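Local coordinates for protein pullulanase (Klebsiella oxytoca, PDB 2YOC) that hydrolyses the alpha-1,6-glucosidic linkages of pullulan and related branched glucans, as a secreted calcium-binding glycosyl hydrolase, at residues K479-I483 against Q539-Y543; V530-N534 against S882-F886; H370-T374 against P563-I569; L490-A496 against L536-T540. All blocks are in the same frame, centred on the assembly; numbering follows the deposited sequence.

Contact 1: residues K479-I483 against Q539-Y543; sequences KVADI and QTDSY. With CA (calcium ion), chain L.
Asp482 and Ser542 face each other because both side chains turn the same way at their first torsion: CG of Asp482 (chi1 -59°) and OG of Ser542 (chi1 -65°) each lie anti to their own carbonyl carbon, beside the backbone N. The carboxylate then straddles the serine. Its OD1 accepts from Ser542 N at 2.9 Å and its OD2 from Ser542 OG at 3.0 Å, each through the syn lone pair, a two-point grip that fixes the rotation of the carboxylate. One residue before Asp482 and two before Ser542, the backbones join directly, Ala481 N giving a nearly straight bond to Thr540 O (2.9 Å, 168°). The same oxygen receives a CA-H...O contact from Val480 CA at 3.4 Å; CG1 of Val480 lies against Ser542 OG, and CG2 against the carbonyls of Thr540 and Asp541. The carboxylate of Asp541 leads off to the calcium ion, which its OD1 binds at 2.6 Å; Ala538 O is the second ligand. The bonds to Thr540 and Ser542 thus lie on both sides of the metal-binding Asp541 in sequence, in a loop of the pullulanase Ins region. Around the pair, Arg489 of helix 487-493 donates to Val480 O, Ile483 rests on Trp885 of helix 883-886, and the ring of Tyr543 stacks with His418, just past the first barrel strand, 413-417.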
loop_
_atom_site.group_PDB
_atom_site.type_symbol
_atom_site.label_atom_id
_atom_site.label_comp_id
_atom_site.label_asym_id
_atom_site.label_seq_id
_atom_site.Cartn_x
_atom_site.Cartn_y
_atom_site.Cartn_z
ATOM N N LYS B 479 55.953 -13.278 -24.755
ATOM C CA LYS B 479 55.077 -14.379 -24.388
ATOM C C LYS B 479 53.627 -13.943 -24.708
ATOM O O LYS B 479 52.645 -14.592 -24.326
ATOM C CB LYS B 479 55.262 -14.759 -22.913
ATOM C CG LYS B 479 56.572 -15.486 -22.576
ATOM C CD LYS B 479 56.551 -16.009 -21.131
ATOM C CE LYS B 479 55.713 -17.244 -20.836
ATOM N NZ LYS B 479 55.343 -17.336 -19.383
ATOM N N VAL B 480 53.520 -12.848 -25.473
ATOM C CA VAL B 480 52.256 -12.214 -25.842
ATOM C C VAL B 480 52.186 -11.874 -27.344
ATOM O O VAL B 480 53.203 -11.534 -27.949
ATOM C CB VAL B 480 52.036 -10.961 -24.920
ATOM C CG1 VAL B 480 51.265 -9.835 -25.618
ATOM C CG2 VAL B 480 51.362 -11.352 -23.599
ATOM N N ALA B 481 50.967 -11.937 -27.919
ATOM C CA ALA B 481 50.691 -11.577 -29.312
ATOM C C ALA B 481 49.339 -10.863 -29.427
ATOM O O ALA B 481 48.336 -11.348 -28.898
ATOM C CB ALA B 481 50.694 -12.811 -30.181
ATOM N N ASP B 482 49.314 -9.708 -30.104
ATOM C CA ASP B 482 48.073 -8.961 -30.307
ATOM C C ASP B 482 47.652 -8.971 -31.777
ATOM O O ASP B 482 48.460 -9.284 -32.660
ATOM C CB ASP B 482 48.161 -7.544 -29.735
ATOM C CG ASP B 482 48.445 -7.521 -28.247
ATOM O OD1 ASP B 482 47.560 -7.925 -27.471
ATOM O OD2 ASP B 482 49.562 -7.118 -27.866
ATOM N N ILE B 483 46.372 -8.664 -32.031
ATOM C CA ILE B 483 45.742 -8.666 -33.354
ATOM C C ILE B 483 46.446 -7.812 -34.408
ATOM O O ILE B 483 46.375 -8.130 -35.597
ATOM C CB ILE B 483 44.214 -8.427 -33.292
ATOM C CG1 ILE B 483 43.877 -7.016 -32.788
ATOM C CG2 ILE B 483 43.511 -9.516 -32.477
ATOM C CD1 ILE B 483 42.563 -6.569 -33.166
ATOM N N GLN B 539 43.747 -15.432 -24.824
ATOM C CA GLN B 539 44.602 -16.136 -23.861
ATOM C C GLN B 539 46.034 -15.592 -23.887
ATOM O O GLN B 539 46.739 -15.688 -22.893
ATOM C CB GLN B 539 44.671 -17.615 -24.202
ATOM C CG GLN B 539 43.339 -18.326 -24.318
ATOM C CD GLN B 539 43.494 -19.689 -24.956
ATOM O OE1 GLN B 539 44.600 -20.157 -25.310
ATOM N NE2 GLN B 539 42.375 -20.361 -25.124
ATOM N N THR B 540 46.471 -15.069 -25.033
ATOM C CA THR B 540 47.818 -14.555 -25.243
ATOM C C THR B 540 47.845 -13.059 -25.594
ATOM O O THR B 540 48.873 -12.554 -26.080
ATOM C CB THR B 540 48.492 -15.375 -26.340
ATOM O OG1 THR B 540 47.823 -15.150 -27.594
ATOM C CG2 THR B 540 48.569 -16.853 -25.993
ATOM N N ASP B 541 46.707 -12.354 -25.386
ATOM C CA ASP B 541 46.639 -10.925 -25.682
ATOM C C ASP B 541 47.153 -10.064 -24.495
ATOM O O ASP B 541 47.604 -10.601 -23.461
ATOM C CB ASP B 541 45.244 -10.502 -26.237
ATOM C CG ASP B 541 44.032 -10.464 -25.291
ATOM O OD1 ASP B 541 44.193 -10.777 -24.081
ATOM O OD2 ASP B 541 42.916 -10.141 -25.768
ATOM N N SER B 542 47.123 -8.735 -24.681
ATOM C CA SER B 542 47.515 -7.729 -23.704
ATOM C C SER B 542 46.240 -7.123 -23.066
ATOM O O SER B 542 46.304 -6.214 -22.206
ATOM C CB SER B 542 48.334 -6.653 -24.403
ATOM O OG SER B 542 49.561 -7.165 -24.893
ATOM N N TYR B 543 45.075 -7.673 -23.479
ATOM C CA TYR B 543 43.759 -7.211 -23.064
ATOM C C TYR B 543 43.078 -7.953 -21.917
ATOM O O TYR B 543 42.668 -9.106 -22.051
ATOM C CB TYR B 543 42.797 -7.079 -24.267
ATOM C CG TYR B 543 41.627 -6.185 -23.947
ATOM C CD1 TYR B 543 40.564 -6.644 -23.170
ATOM C CD2 TYR B 543 41.611 -4.860 -24.361
ATOM C CE1 TYR B 543 39.523 -5.795 -22.793
ATOM C CE2 TYR B 543 40.572 -4.002 -23.996
ATOM C CZ TYR B 543 39.528 -4.475 -23.214
ATOM O OH TYR B 543 38.507 -3.632 -22.845
HETATM CA CA CA L . 44.185 -11.787 -21.632
#

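Contact 2: residues V530-N534 against S882-F886; sequences VQALN and SGDWF
Asn534 and Ser882 bring the two backbones nearest, their CA atoms 6.9 Å apart, where helix 529-537 of the Ins region packs on short helix 883-886, in the excursion that follows the eighth strand (860-864) of the (beta/alpha)8 barrel. Residues 530-534 are regular helix, with Asn534 N bonded to Val530 O at 3.2 Å. The other segment turns sharply at Gly883, whose phi is positive, and Phe886 N closes the first helical turn only weakly, at 3.4 Å from Ser882 O. Asn534 carries the polar part. Its CG lies anti to the backbone N (chi1 -156°), which extends the amide toward residues 882-886 so that ND2 donates to Ser882 O (3.1 Å, 168°). The acceptor sits in the amide plane, whereas the donor stands well above the plane of the carbonyl. The same ND2 comes to the edge of the Phe886 ring, 3.4 Å from CD2, with amide and ring planes 64° apart. One turn earlier on the helix, Val530 brings CG1 to the five-membered part of the Trp885 indole, 3.5 Å from NE1, the two side chains crossing at about a right angle. That indole nitrogen is hydrogen-bonded to Val900 O. Within the short helix, the edge of the Trp885 indole, at CD1, lies 3.7 Å above one face of the Phe886 ring, offset toward its rim.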
loop_
_atom_site.group_PDB
_atom_site.type_symbol
_atom_site.label_atom_id
_atom_site.label_comp_id
_atom_site.label_asym_id
_atom_site.label_seq_id
_atom_site.Cartn_x
_atom_site.Cartn_y
_atom_site.Cartn_z
ATOM N N VAL B 530 34.174 -15.630 -35.933
ATOM C CA VAL B 530 34.883 -14.461 -35.415
ATOM C C VAL B 530 35.191 -14.640 -33.922
ATOM O O VAL B 530 36.340 -14.465 -33.515
ATOM C CB VAL B 530 34.129 -13.138 -35.710
ATOM C CG1 VAL B 530 34.815 -11.942 -35.049
ATOM C CG2 VAL B 530 33.994 -12.918 -37.213
ATOM N N GLN B 531 34.190 -15.045 -33.134
ATOM C CA GLN B 531 34.412 -15.234 -31.713
ATOM C C GLN B 531 35.244 -16.456 -31.345
ATOM O O GLN B 531 35.920 -16.435 -30.318
ATOM C CB GLN B 531 33.117 -15.094 -30.886
ATOM C CG GLN B 531 32.078 -16.180 -31.094
ATOM C CD GLN B 531 32.452 -17.427 -30.348
ATOM O OE1 GLN B 531 32.980 -17.388 -29.225
ATOM N NE2 GLN B 531 32.285 -18.555 -31.010
ATOM N N ALA B 532 35.195 -17.509 -32.165
ATOM C CA ALA B 532 35.967 -18.729 -31.920
ATOM C C ALA B 532 37.486 -18.449 -31.932
ATOM O O ALA B 532 38.193 -18.903 -31.027
ATOM C CB ALA B 532 35.613 -19.791 -32.948
ATOM N N LEU B 533 37.970 -17.685 -32.933
ATOM C CA LEU B 533 39.379 -17.323 -33.041
ATOM C C LEU B 533 39.731 -16.339 -31.916
ATOM O O LEU B 533 40.786 -16.470 -31.287
ATOM C CB LEU B 533 39.708 -16.731 -34.439
ATOM C CG LEU B 533 41.086 -16.053 -34.637
ATOM C CD1 LEU B 533 42.239 -17.011 -34.368
ATOM C CD2 LEU B 533 41.237 -15.517 -36.034
ATOM N N ASN B 534 38.829 -15.382 -31.647
ATOM C CA ASN B 534 39.013 -14.376 -30.603
ATOM C C ASN B 534 39.282 -15.004 -29.233
ATOM O O ASN B 534 40.215 -14.575 -28.555
ATOM C CB ASN B 534 37.834 -13.423 -30.541
ATOM C CG ASN B 534 38.196 -12.097 -29.936
ATOM O OD1 ASN B 534 39.148 -11.421 -30.366
ATOM N ND2 ASN B 534 37.432 -11.700 -28.927
ATOM N N SER B 882 37.563 -10.093 -24.157
ATOM C CA SER B 882 37.017 -10.118 -25.510
ATOM C C SER B 882 37.909 -9.263 -26.400
ATOM O O SER B 882 37.563 -8.955 -27.548
ATOM C CB SER B 882 35.550 -9.697 -25.532
ATOM O OG SER B 882 34.737 -10.784 -25.114
ATOM N N GLY B 883 39.079 -8.933 -25.848
ATOM C CA GLY B 883 40.178 -8.240 -26.506
ATOM C C GLY B 883 39.899 -6.934 -27.204
ATOM O O GLY B 883 38.850 -6.320 -27.013
ATOM N N ASP B 884 40.878 -6.509 -28.012
ATOM C CA ASP B 884 40.831 -5.279 -28.793
ATOM C C ASP B 884 39.635 -5.294 -29.755
ATOM O O ASP B 884 39.009 -4.253 -29.957
ATOM C CB ASP B 884 42.142 -5.088 -29.582
ATOM C CG ASP B 884 43.396 -4.847 -28.755
ATOM O OD1 ASP B 884 43.310 -4.116 -27.741
ATOM O OD2 ASP B 884 44.482 -5.337 -29.163
ATOM N N TRP B 885 39.310 -6.483 -30.327
ATOM C CA TRP B 885 38.213 -6.645 -31.273
ATOM C C TRP B 885 36.862 -6.127 -30.791
ATOM O O TRP B 885 36.341 -5.179 -31.376
ATOM C CB TRP B 885 38.097 -8.083 -31.764
ATOM C CG TRP B 885 37.318 -8.202 -33.049
ATOM C CD1 TRP B 885 36.060 -8.707 -33.207
ATOM C CD2 TRP B 885 37.742 -7.766 -34.350
ATOM N NE1 TRP B 885 35.684 -8.632 -34.531
ATOM C CE2 TRP B 885 36.703 -8.075 -35.256
ATOM C CE3 TRP B 885 38.913 -7.155 -34.843
ATOM C CZ2 TRP B 885 36.791 -7.785 -36.617
ATOM C CZ3 TRP B 885 39.007 -6.882 -36.196
ATOM C CH2 TRP B 885 37.951 -7.187 -37.066
ATOM N N PHE B 886 36.301 -6.728 -29.736
ATOM C CA PHE B 886 34.984 -6.337 -29.237
ATOM C C PHE B 886 34.914 -5.022 -28.472
ATOM O O PHE B 886 33.930 -4.299 -28.601
ATOM C CB PHE B 886 34.306 -7.489 -28.487
ATOM C CG PHE B 886 33.933 -8.621 -29.407
ATOM C CD1 PHE B 886 32.736 -8.599 -30.117
ATOM C CD2 PHE B 886 34.800 -9.689 -29.604
ATOM C CE1 PHE B 886 32.403 -9.641 -30.997
ATOM C CE2 PHE B 886 34.473 -10.726 -30.490
ATOM C CZ PHE B 886 33.274 -10.696 -31.178
#

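Contact 3: residues H370-T374 against P563-I569; sequences HSLST and PEGTTRI. With SO4 (sulfate ion), chain O.
Ser371 to Thr374, on and just after strand 371-372, a weakly bonded strand of the antiparallel sheet built largely from the CBM48 region, meet the loop residues 563-566 that lead into helix 567-582, which precedes the third strand of the (beta/alpha)8 barrel. The contact thus joins the CBM48-type sheet to the catalytic-type barrel. Glu564 is its main clasp: with the first torsion extended (chi1 -177°) and the second bent, the carboxylate swings back over Thr374. There OE1 takes two bonds, from Thr374 N at 2.7 Å, nearly along its C-O axis (N-H...O angle 162°), and from Thr374 OG1 at 3.0 Å on the anti lone pair. Between the backbones, Gly565 N donates to Leu372 O at 3.2 Å, in the carbonyl plane. Arg568 reaches back to its own loop, NH2 bonding to Pro563 O at 2.8 Å in the guanidinium plane and on a carbonyl lone pair. Leu372 O lies over one face of the guanidinium, and Leu372 CD1 is 3.5 Å from NH1, which itself donates to Pro555 O. At the far end Ile569 CD1 approaches Ser371 OG at 3.9 Å, a hydroxyl bonded to Gln380. A sulfate, probably from the crystallisation liquor, accepts from Thr566 OG1 at 2.9 Å and is also bonded to Gln380. Because Glu564 OE2 forms a salt bridge with Lys315 while OE1 holds Thr374, the carboxylate is probably kept ionised, so that one carboxylate of the barrel side grips two points of the sheet side.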
loop_
_atom_site.group_PDB
_atom_site.type_symbol
_atom_site.label_atom_id
_atom_site.label_comp_id
_atom_site.label_asym_id
_atom_site.label_seq_id
_atom_site.Cartn_x
_atom_site.Cartn_y
_atom_site.Cartn_z
ATOM N N HIS B 370 56.234 -1.476 -3.694
ATOM C CA HIS B 370 55.836 -0.215 -4.336
ATOM C C HIS B 370 56.382 -0.094 -5.749
ATOM O O HIS B 370 55.949 0.788 -6.487
ATOM C CB HIS B 370 56.158 1.022 -3.468
ATOM C CG HIS B 370 55.372 1.103 -2.198
ATOM N ND1 HIS B 370 54.037 0.729 -2.147
ATOM C CD2 HIS B 370 55.757 1.521 -0.968
ATOM C CE1 HIS B 370 53.668 0.897 -0.883
ATOM N NE2 HIS B 370 54.666 1.383 -0.137
ATOM N N SER B 371 57.317 -0.985 -6.108
ATOM C CA SER B 371 57.953 -1.141 -7.421
ATOM C C SER B 371 58.263 -2.638 -7.605
ATOM O O SER B 371 58.532 -3.316 -6.612
ATOM C CB SER B 371 59.242 -0.324 -7.506
ATOM O OG SER B 371 59.840 -0.336 -8.797
ATOM N N LEU B 372 58.208 -3.159 -8.858
ATOM C CA LEU B 372 58.473 -4.577 -9.174
ATOM C C LEU B 372 59.336 -4.783 -10.436
ATOM O O LEU B 372 59.544 -3.842 -11.202
ATOM C CB LEU B 372 57.151 -5.336 -9.383
ATOM C CG LEU B 372 56.035 -5.235 -8.344
ATOM C CD1 LEU B 372 54.689 -5.245 -9.031
ATOM C CD2 LEU B 372 56.107 -6.391 -7.348
ATOM N N SER B 373 59.794 -6.038 -10.677
ATOM C CA SER B 373 60.510 -6.473 -11.895
ATOM C C SER B 373 59.412 -6.868 -12.927
ATOM O O SER B 373 58.221 -6.786 -12.597
ATOM C CB SER B 373 61.370 -7.692 -11.582
ATOM O OG SER B 373 60.553 -8.804 -11.259
ATOM N N THR B 374 59.793 -7.317 -14.152
ATOM C CA THR B 374 58.816 -7.734 -15.176
ATOM C C THR B 374 58.005 -8.934 -14.671
ATOM O O THR B 374 58.576 -9.870 -14.096
ATOM C CB THR B 374 59.512 -8.008 -16.522
ATOM O OG1 THR B 374 60.255 -6.859 -16.904
ATOM C CG2 THR B 374 58.538 -8.370 -17.641
ATOM N N PRO B 563 58.442 -2.683 -18.444
ATOM C CA PRO B 563 57.927 -3.149 -17.137
ATOM C C PRO B 563 58.990 -3.584 -16.129
ATOM O O PRO B 563 58.655 -4.030 -15.035
ATOM C CB PRO B 563 57.023 -4.323 -17.523
ATOM C CG PRO B 563 57.678 -4.901 -18.707
ATOM C CD PRO B 563 58.269 -3.722 -19.476
ATOM N N GLU B 564 60.265 -3.503 -16.510
ATOM C CA GLU B 564 61.354 -3.887 -15.627
ATOM C C GLU B 564 61.811 -2.669 -14.833
ATOM O O GLU B 564 62.481 -1.780 -15.376
ATOM C CB GLU B 564 62.505 -4.521 -16.426
ATOM C CG GLU B 564 63.663 -5.020 -15.581
ATOM C CD GLU B 564 63.467 -6.268 -14.728
ATOM O OE1 GLU B 564 62.398 -6.928 -14.800
ATOM O OE2 GLU B 564 64.420 -6.583 -13.979
ATOM N N GLY B 565 61.416 -2.638 -13.568
ATOM C CA GLY B 565 61.819 -1.578 -12.670
ATOM C C GLY B 565 60.830 -0.464 -12.488
ATOM O O GLY B 565 59.614 -0.648 -12.624
ATOM N N THR B 566 61.381 0.703 -12.141
ATOM C CA THR B 566 60.672 1.938 -11.799
ATOM C C THR B 566 60.041 2.676 -12.957
ATOM O O THR B 566 59.143 3.482 -12.710
ATOM C CB THR B 566 61.566 2.858 -10.973
ATOM O OG1 THR B 566 62.646 3.350 -11.786
ATOM C CG2 THR B 566 62.082 2.183 -9.717
ATOM N N THR B 567 60.475 2.418 -14.213
ATOM C CA THR B 567 59.905 3.099 -15.390
ATOM C C THR B 567 58.370 3.316 -15.300
ATOM O O THR B 567 57.900 4.428 -15.561
ATOM C CB THR B 567 60.420 2.475 -16.694
ATOM O OG1 THR B 567 61.715 3.009 -16.945
ATOM C CG2 THR B 567 59.535 2.761 -17.886
ATOM N N ARG B 568 57.621 2.285 -14.874
ATOM C CA ARG B 568 56.181 2.386 -14.762
ATOM C C ARG B 568 55.684 3.586 -13.868
ATOM O O ARG B 568 54.750 4.314 -14.269
ATOM C CB ARG B 568 55.553 1.017 -14.419
ATOM C CG ARG B 568 55.852 0.494 -13.017
ATOM C CD ARG B 568 55.197 -0.846 -12.739
ATOM N NE ARG B 568 55.947 -1.990 -13.266
ATOM C CZ ARG B 568 55.694 -3.255 -12.936
ATOM N NH1 ARG B 568 54.720 -3.543 -12.089
ATOM N NH2 ARG B 568 56.417 -4.238 -13.449
ATOM N N ILE B 569 56.363 3.822 -12.703
ATOM C CA ILE B 569 56.069 4.907 -11.754
ATOM C C ILE B 569 56.161 6.265 -12.422
ATOM O O ILE B 569 55.211 7.035 -12.302
ATOM C CB ILE B 569 56.959 4.836 -10.495
ATOM C CG1 ILE B 569 56.771 3.493 -9.790
ATOM C CG2 ILE B 569 56.687 6.032 -9.536
ATOM C CD1 ILE B 569 57.924 3.062 -9.080
HETATM S S SO4 O . 65.513 1.402 -12.476
HETATM O O1 SO4 O . 64.934 0.046 -12.318
HETATM O O2 SO4 O . 65.261 2.182 -11.249
HETATM O O3 SO4 O . 64.853 2.105 -13.611
HETATM O O4 SO4 O . 66.969 1.318 -12.722
#

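Contact 4: residues L490-A496 against L536-T540; sequences LCEVNSA and LVAQT. With CA (calcium ion), chain L.
Leu536 begins the segment that faces Leu490-Ala496, where helix 529-537 runs into a type I turn, Val537 to Thr540, packed against the junction of helices 487-493 and 495-498. Its CD2 meets Ala496 CB at 3.9 Å. Val537 is directed away from the other segment at its CB, yet CG2 still touches Leu490 CD2 at 3.9 Å, the two side chains crossing at about a right angle. Val537 O is held twice, by Thr540 N (3.0 Å), which closes the turn, and by Thr540 OG1 (3.3 Å), both from the same face of its plane. Ala538 turns its carbonyl to the calcium ion, O to metal 2.8 Å, so the turn also presents a metal ligand. Gln539 stretches its chain out to place OE1 beside Asn494, whose ND2 gives it a weak bond (3.4 Å, 142°) with the amide planes 46° apart. The other arm of that amide, Asn494 OD1, weakly caps the next helix at Ala496 N, so one N-cap side chain works in both directions. Nearby, the Cys491-Cys506 disulfide ties helix 487-493 to the loop between helices 495-498 and 512-520. Thr540 ends the segment: its chi1 of 66° aims OG1 at Val537 O and turns CG2 toward Asn494, 3.5 Å from ND2, and its CB meets Val493 CG2 at 3.7 Å.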
loop_
_atom_site.group_PDB
_atom_site.type_symbol
_atom_site.label_atom_id
_atom_site.label_comp_id
_atom_site.label_asym_id
_atom_site.label_seq_id
_atom_site.Cartn_x
_atom_site.Cartn_y
_atom_site.Cartn_z
ATOM N N LEU B 490 50.856 -15.266 -33.362
ATOM C CA LEU B 490 49.812 -15.895 -32.568
ATOM C C LEU B 490 50.083 -17.363 -32.352
ATOM O O LEU B 490 49.960 -17.825 -31.227
ATOM C CB LEU B 490 48.408 -15.660 -33.165
ATOM C CG LEU B 490 47.207 -16.385 -32.496
ATOM C CD1 LEU B 490 47.009 -15.980 -31.033
ATOM C CD2 LEU B 490 45.939 -16.126 -33.257
ATOM N N CYS B 491 50.495 -18.083 -33.406
ATOM C CA CYS B 491 50.784 -19.518 -33.333
ATOM C C CYS B 491 52.044 -19.819 -32.510
ATOM O O CYS B 491 52.053 -20.812 -31.770
ATOM C CB CYS B 491 50.851 -20.135 -34.730
ATOM S SG CYS B 491 49.440 -19.710 -35.795
ATOM N N GLU B 492 53.084 -18.943 -32.612
ATOM C CA GLU B 492 54.339 -19.075 -31.862
ATOM C C GLU B 492 54.086 -19.033 -30.358
ATOM O O GLU B 492 54.543 -19.928 -29.637
ATOM C CB GLU B 492 55.358 -18.002 -32.268
ATOM C CG GLU B 492 56.302 -18.441 -33.373
ATOM C CD GLU B 492 55.947 -17.971 -34.772
ATOM O OE1 GLU B 492 55.967 -16.741 -35.017
ATOM O OE2 GLU B 492 55.671 -18.837 -35.634
ATOM N N VAL B 493 53.319 -18.026 -29.900
ATOM C CA VAL B 493 52.967 -17.872 -28.486
ATOM C C VAL B 493 51.862 -18.862 -28.039
ATOM O O VAL B 493 51.988 -19.493 -26.987
ATOM C CB VAL B 493 52.702 -16.400 -28.050
ATOM C CG1 VAL B 493 53.831 -15.477 -28.503
ATOM C CG2 VAL B 493 51.367 -15.886 -28.564
ATOM N N ASN B 494 50.808 -19.017 -28.853
ATOM C CA ASN B 494 49.685 -19.881 -28.530
ATOM C C ASN B 494 49.782 -21.251 -29.180
ATOM O O ASN B 494 49.609 -21.402 -30.401
ATOM C CB ASN B 494 48.384 -19.194 -28.897
ATOM C CG ASN B 494 47.200 -19.597 -28.064
ATOM O OD1 ASN B 494 47.064 -20.747 -27.614
ATOM N ND2 ASN B 494 46.297 -18.648 -27.874
ATOM N N SER B 495 50.054 -22.257 -28.347
ATOM C CA SER B 495 50.153 -23.648 -28.778
ATOM C C SER B 495 48.815 -24.108 -29.373
ATOM O O SER B 495 48.811 -24.669 -30.470
ATOM C CB SER B 495 50.554 -24.536 -27.606
ATOM O OG SER B 495 49.806 -24.236 -26.440
ATOM N N ALA B 496 47.685 -23.778 -28.685
ATOM C CA ALA B 496 46.297 -24.107 -29.049
ATOM C C ALA B 496 45.874 -23.727 -30.476
ATOM O O ALA B 496 45.126 -24.484 -31.101
ATOM C CB ALA B 496 45.338 -23.493 -28.049
ATOM N N LEU B 536 40.766 -17.792 -28.496
ATOM C CA LEU B 536 42.154 -18.239 -28.507
ATOM C C LEU B 536 43.096 -17.047 -28.401
ATOM O O LEU B 536 44.063 -17.124 -27.638
ATOM C CB LEU B 536 42.468 -19.025 -29.784
ATOM C CG LEU B 536 41.679 -20.307 -30.037
ATOM C CD1 LEU B 536 41.629 -20.591 -31.498
ATOM C CD2 LEU B 536 42.273 -21.506 -29.291
ATOM N N VAL B 537 42.818 -15.945 -29.156
ATOM C CA VAL B 537 43.646 -14.731 -29.146
ATOM C C VAL B 537 43.749 -14.187 -27.736
ATOM O O VAL B 537 44.844 -13.865 -27.270
ATOM C CB VAL B 537 43.122 -13.649 -30.109
ATOM C CG1 VAL B 537 43.982 -12.386 -30.039
ATOM C CG2 VAL B 537 43.069 -14.181 -31.531
ATOM N N ALA B 538 42.593 -14.130 -27.063
ATOM C CA ALA B 538 42.357 -13.617 -25.730
ATOM C C ALA B 538 43.214 -14.212 -24.621
ATOM O O ALA B 538 43.373 -13.568 -23.580
ATOM C CB ALA B 538 40.882 -13.749 -25.387
ATOM N N GLN B 539 43.747 -15.432 -24.824
ATOM C CA GLN B 539 44.602 -16.136 -23.861
ATOM C C GLN B 539 46.034 -15.592 -23.887
ATOM O O GLN B 539 46.739 -15.688 -22.893
ATOM C CB GLN B 539 44.671 -17.615 -24.202
ATOM C CG GLN B 539 43.339 -18.326 -24.318
ATOM C CD GLN B 539 43.494 -19.689 -24.956
ATOM O OE1 GLN B 539 44.600 -20.157 -25.310
ATOM N NE2 GLN B 539 42.375 -20.361 -25.124
ATOM N N THR B 540 46.471 -15.069 -25.033
ATOM C CA THR B 540 47.818 -14.555 -25.243
ATOM C C THR B 540 47.845 -13.059 -25.594
ATOM O O THR B 540 48.873 -12.554 -26.080
ATOM C CB THR B 540 48.492 -15.375 -26.340
ATOM O OG1 THR B 540 47.823 -15.150 -27.594
ATOM C CG2 THR B 540 48.569 -16.853 -25.993
HETATM CA CA CA L . 44.185 -11.787 -21.632
#

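Contacts 1, 2 and 4 form one cluster around the Ins region. Contacts 1 and 4 have centres 7 Å apart, share Gln539 and Thr540, and each supplies one ligand of the same calcium ion, Asp541 and Ala538; Ala481 CB packs on Val493 CG2 at 3.5 Å. Contact 2, centred 11 Å from contact 1 and 12 Å from contact 4, shares helix 529-537 with contact 4 and bears on the metal loop where Asp541 OD2 packs 3.4 Å from Gly883 CA. Contact 3 stands apart, its nearest atoms about 9 Å from those of contact 1, beside a different calcium site that includes Glu475; its long chain loop encloses contacts 1 and 4.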